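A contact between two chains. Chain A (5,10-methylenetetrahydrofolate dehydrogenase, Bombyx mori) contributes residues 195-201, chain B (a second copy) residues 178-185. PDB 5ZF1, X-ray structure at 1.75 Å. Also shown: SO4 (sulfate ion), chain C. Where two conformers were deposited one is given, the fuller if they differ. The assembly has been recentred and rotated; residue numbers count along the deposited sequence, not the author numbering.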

# COMPACT_ATOMS: atom_id res chain seq x y z
N THR A 195 -12.21 -0.71 6.64
CA THR A 195 -12.78 -1.50 5.55
C THR A 195 -12.68 -0.69 4.27
O THR A 195 -13.12 0.47 4.24
CB THR A 195 -14.24 -1.85 5.82
OG1 THR A 195 -14.35 -2.55 7.06
CG2 THR A 195 -14.80 -2.70 4.65
N ILE A 196 -12.17 -1.32 3.21
CA ILE A 196 -12.03 -0.69 1.91
C ILE A 196 -13.16 -1.23 1.03
O ILE A 196 -13.18 -2.42 0.70
CB ILE A 196 -10.67 -1.00 1.28
CG1 ILE A 196 -9.56 -0.33 2.12
CG2 ILE A 196 -10.62 -0.51 -0.18
CD1 ILE A 196 -8.65 -1.32 2.78
N CYS A 197 -14.09 -0.36 0.68
CA CYS A 197 -15.18 -0.70 -0.23
C CYS A 197 -14.90 -0.07 -1.58
O CYS A 197 -14.19 0.92 -1.68
CB CYS A 197 -16.53 -0.20 0.30
SG CYS A 197 -17.01 -0.95 1.87
N HIS A 198 -15.44 -0.67 -2.64
CA HIS A 198 -15.08 -0.21 -3.98
C HIS A 198 -16.22 -0.57 -4.92
O HIS A 198 -17.31 -0.93 -4.49
CB HIS A 198 -13.75 -0.81 -4.43
CG HIS A 198 -13.66 -2.30 -4.26
ND1 HIS A 198 -14.37 -3.18 -5.06
CD2 HIS A 198 -12.96 -3.06 -3.39
CE1 HIS A 198 -14.10 -4.42 -4.68
NE2 HIS A 198 -13.24 -4.38 -3.68
N ARG A 199 -15.95 -0.44 -6.23
CA ARG A 199 -17.03 -0.51 -7.20
C ARG A 199 -17.63 -1.90 -7.31
O ARG A 199 -18.73 -2.04 -7.86
CB ARG A 199 -16.54 -0.08 -8.59
CG ARG A 199 -15.59 -1.03 -9.27
CD ARG A 199 -15.14 -0.44 -10.60
NE ARG A 199 -13.84 0.22 -10.45
CZ ARG A 199 -12.68 -0.38 -10.66
NH1 ARG A 199 -12.64 -1.65 -11.06
NH2 ARG A 199 -11.54 0.28 -10.50
N TYR A 200 -16.96 -2.93 -6.82
CA TYR A 200 -17.55 -4.26 -6.89
C TYR A 200 -18.08 -4.73 -5.54
O TYR A 200 -18.55 -5.87 -5.44
CB TYR A 200 -16.55 -5.27 -7.45
CG TYR A 200 -16.10 -4.94 -8.84
CD1 TYR A 200 -17.02 -4.70 -9.87
CD2 TYR A 200 -14.74 -4.84 -9.15
CE1 TYR A 200 -16.59 -4.40 -11.16
CE2 TYR A 200 -14.30 -4.55 -10.44
CZ TYR A 200 -15.23 -4.32 -11.43
OH TYR A 200 -14.81 -4.01 -12.71
N THR A 201 -18.00 -3.91 -4.49
CA THR A 201 -18.69 -4.23 -3.24
C THR A 201 -20.19 -4.28 -3.49
O THR A 201 -20.77 -3.29 -3.95
CB THR A 201 -18.33 -3.20 -2.14
OG1 THR A 201 -16.91 -3.19 -1.95
CG2 THR A 201 -18.99 -3.55 -0.82
S SO4 C . -12.90 1.78 -7.19
O1 SO4 C . -12.95 0.41 -7.68
O2 SO4 C . -12.97 2.70 -8.31
O3 SO4 C . -14.02 2.07 -6.31
O4 SO4 C . -11.64 2.00 -6.49
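Chain B, residues 178-185: LHSDKRHE

Small contacts between two copies of one protein can be built on a simple plan: a single charged pair gives the closest polar contact, its partners are carried on backbone turns, and weaker polar and nonpolar contacts lie around it. The meeting of residues 195-201 of chain A with residues 178-185 of chain B, which buries 282 Å² counted over both sides, is a compact example.

The backbones do not pair. Chain A enters as the end of a strand, residues 195-197, and then folds into a type I beta turn from A:His198 to A:Thr201, closed by a backbone hydrogen bond of 3.1 Å from A:Thr201 N to A:His198 O. Chain B has just left a helix, with B:His179 the first residue to abandon helical torsions; it runs on through extended B:Ser180 and B:Asp181 and makes its own type I turn from B:Asp181 to B:His184, in which B:His184 N lies 3.1 Å from B:Asp181 O. The two stretches advance in the same general sense, since A:Ile196 has B:His179 as its neighbour and A:Tyr200 has B:Asp181. The CA atoms of A:Ile196 and B:His179 are 7.8 Å apart and those of A:Tyr200 and B:Asp181 are 9.2 Å apart, so the space between the backbones is left to side chains.

The charged contact is the salt bridge between A:Arg199 and B:Asp181. A:Arg199 NH1 donates to B:Asp181 OD2 at 2.7 Å with a nearly straight angle of 163°, while A:Arg199 NH2 reaches the same B:Asp181 OD2 at 3.2 Å in a weak, more bent bond. The carboxylate oxygen lies near the guanidinium plane, where the N-H bonds point. A sulfate ion, probably from the crystallisation liquor, places its O1 over one face of that group, with A:Arg199 NE 2.9 Å from SO4 O1, and so adds a second negative partner to the same arginine.

Polar contacts around the tyrosine are looser. B:Arg183 NH1 gives a weak hydrogen bond to A:Tyr200 OH at 3.4 Å, and A:Tyr200 CE2 approaches B:Asp181 OD1 to 3.7 Å at the ring edge. B:Asp181 OD1 also accepts a weak hydrogen bond from B:Arg183 N at 3.4 Å, tying the aspartate to its own turn while B:Asp181 OD2 faces A:Arg199. On the opposing chain, a hydrogen bond of 3.1 Å from A:Tyr200 N to A:His198 ND1 and another of 3.0 Å from A:His198 N to A:Thr201 OG1 brace the turn that bears both A:Arg199 and A:Tyr200. At the exposed margin, B:His184 NE2 comes within 4.4 Å of A:Arg199 NH2, a distance that implies proximity without a bond.

Van der Waals packing completes the contact. A:Ile196, directed toward chain B from the strand, sets its CD1 4.2 Å from B:His179 CD2, a buried meeting of methyl group and imidazole.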

# COMPACT_ATOMS: atom_id res chain seq x y z
N LEU B 178 -5.79 -8.77 -1.80
CA LEU B 178 -7.16 -9.22 -1.68
C LEU B 178 -8.14 -8.21 -2.26
O LEU B 178 -9.22 -8.58 -2.73
CB LEU B 178 -7.47 -9.49 -0.21
CG LEU B 178 -7.45 -10.93 0.30
CD1 LEU B 178 -6.10 -11.58 0.10
CD2 LEU B 178 -7.84 -10.90 1.76
N HIS B 179 -7.79 -6.92 -2.21
CA HIS B 179 -8.65 -5.90 -2.80
C HIS B 179 -8.07 -5.37 -4.12
O HIS B 179 -8.43 -4.29 -4.58
CB HIS B 179 -8.96 -4.77 -1.80
CG HIS B 179 -7.80 -3.88 -1.43
ND1 HIS B 179 -7.31 -2.91 -2.27
CD2 HIS B 179 -7.12 -3.75 -0.27
CE1 HIS B 179 -6.33 -2.25 -1.67
NE2 HIS B 179 -6.19 -2.75 -0.45
N SER B 180 -7.21 -6.15 -4.78
CA SER B 180 -6.70 -5.69 -6.06
C SER B 180 -7.83 -5.72 -7.08
O SER B 180 -8.80 -6.47 -6.94
CB SER B 180 -5.51 -6.54 -6.52
OG SER B 180 -5.71 -7.92 -6.25
N ASP B 181 -7.74 -4.84 -8.08
CA ASP B 181 -8.66 -4.85 -9.21
C ASP B 181 -8.05 -5.72 -10.30
O ASP B 181 -6.94 -5.45 -10.77
CB ASP B 181 -8.94 -3.45 -9.74
CG ASP B 181 -9.95 -3.44 -10.89
OD1 ASP B 181 -10.62 -4.48 -11.10
OD2 ASP B 181 -10.08 -2.41 -11.58
N LYS B 182 -8.77 -6.77 -10.68
CA LYS B 182 -8.24 -7.70 -11.68
C LYS B 182 -7.84 -6.97 -12.95
O LYS B 182 -6.78 -7.27 -13.53
CB LYS B 182 -9.28 -8.79 -11.97
N ARG B 183 -8.64 -5.99 -13.38
CA ARG B 183 -8.43 -5.36 -14.68
C ARG B 183 -7.07 -4.68 -14.77
O ARG B 183 -6.53 -4.52 -15.87
CB ARG B 183 -9.53 -4.33 -14.97
CG ARG B 183 -10.85 -4.64 -14.32
CD ARG B 183 -11.54 -5.83 -14.97
NE ARG B 183 -11.98 -5.60 -16.35
CZ ARG B 183 -12.91 -4.71 -16.71
NH1 ARG B 183 -13.50 -3.94 -15.81
NH2 ARG B 183 -13.25 -4.59 -17.99
N HIS B 184 -6.50 -4.28 -13.63
CA HIS B 184 -5.25 -3.54 -13.66
C HIS B 184 -4.11 -4.41 -14.19
O HIS B 184 -4.18 -5.65 -14.18
CB HIS B 184 -4.93 -2.99 -12.27
CG HIS B 184 -5.80 -1.85 -11.87
ND1 HIS B 184 -5.61 -1.13 -10.70
CD2 HIS B 184 -6.86 -1.28 -12.48
CE1 HIS B 184 -6.52 -0.18 -10.62
NE2 HIS B 184 -7.30 -0.25 -11.68
N GLU B 185 -3.06 -3.73 -14.65
CA GLU B 185 -1.93 -4.40 -15.29
C GLU B 185 -1.34 -5.49 -14.41
O GLU B 185 -0.84 -6.51 -14.92
CB GLU B 185 -0.86 -3.37 -15.65
CG GLU B 185 0.20 -3.84 -16.63
CD GLU B 185 1.31 -2.82 -16.82
OE1 GLU B 185 1.01 -1.60 -16.84
OE2 GLU B 185 2.48 -3.23 -16.96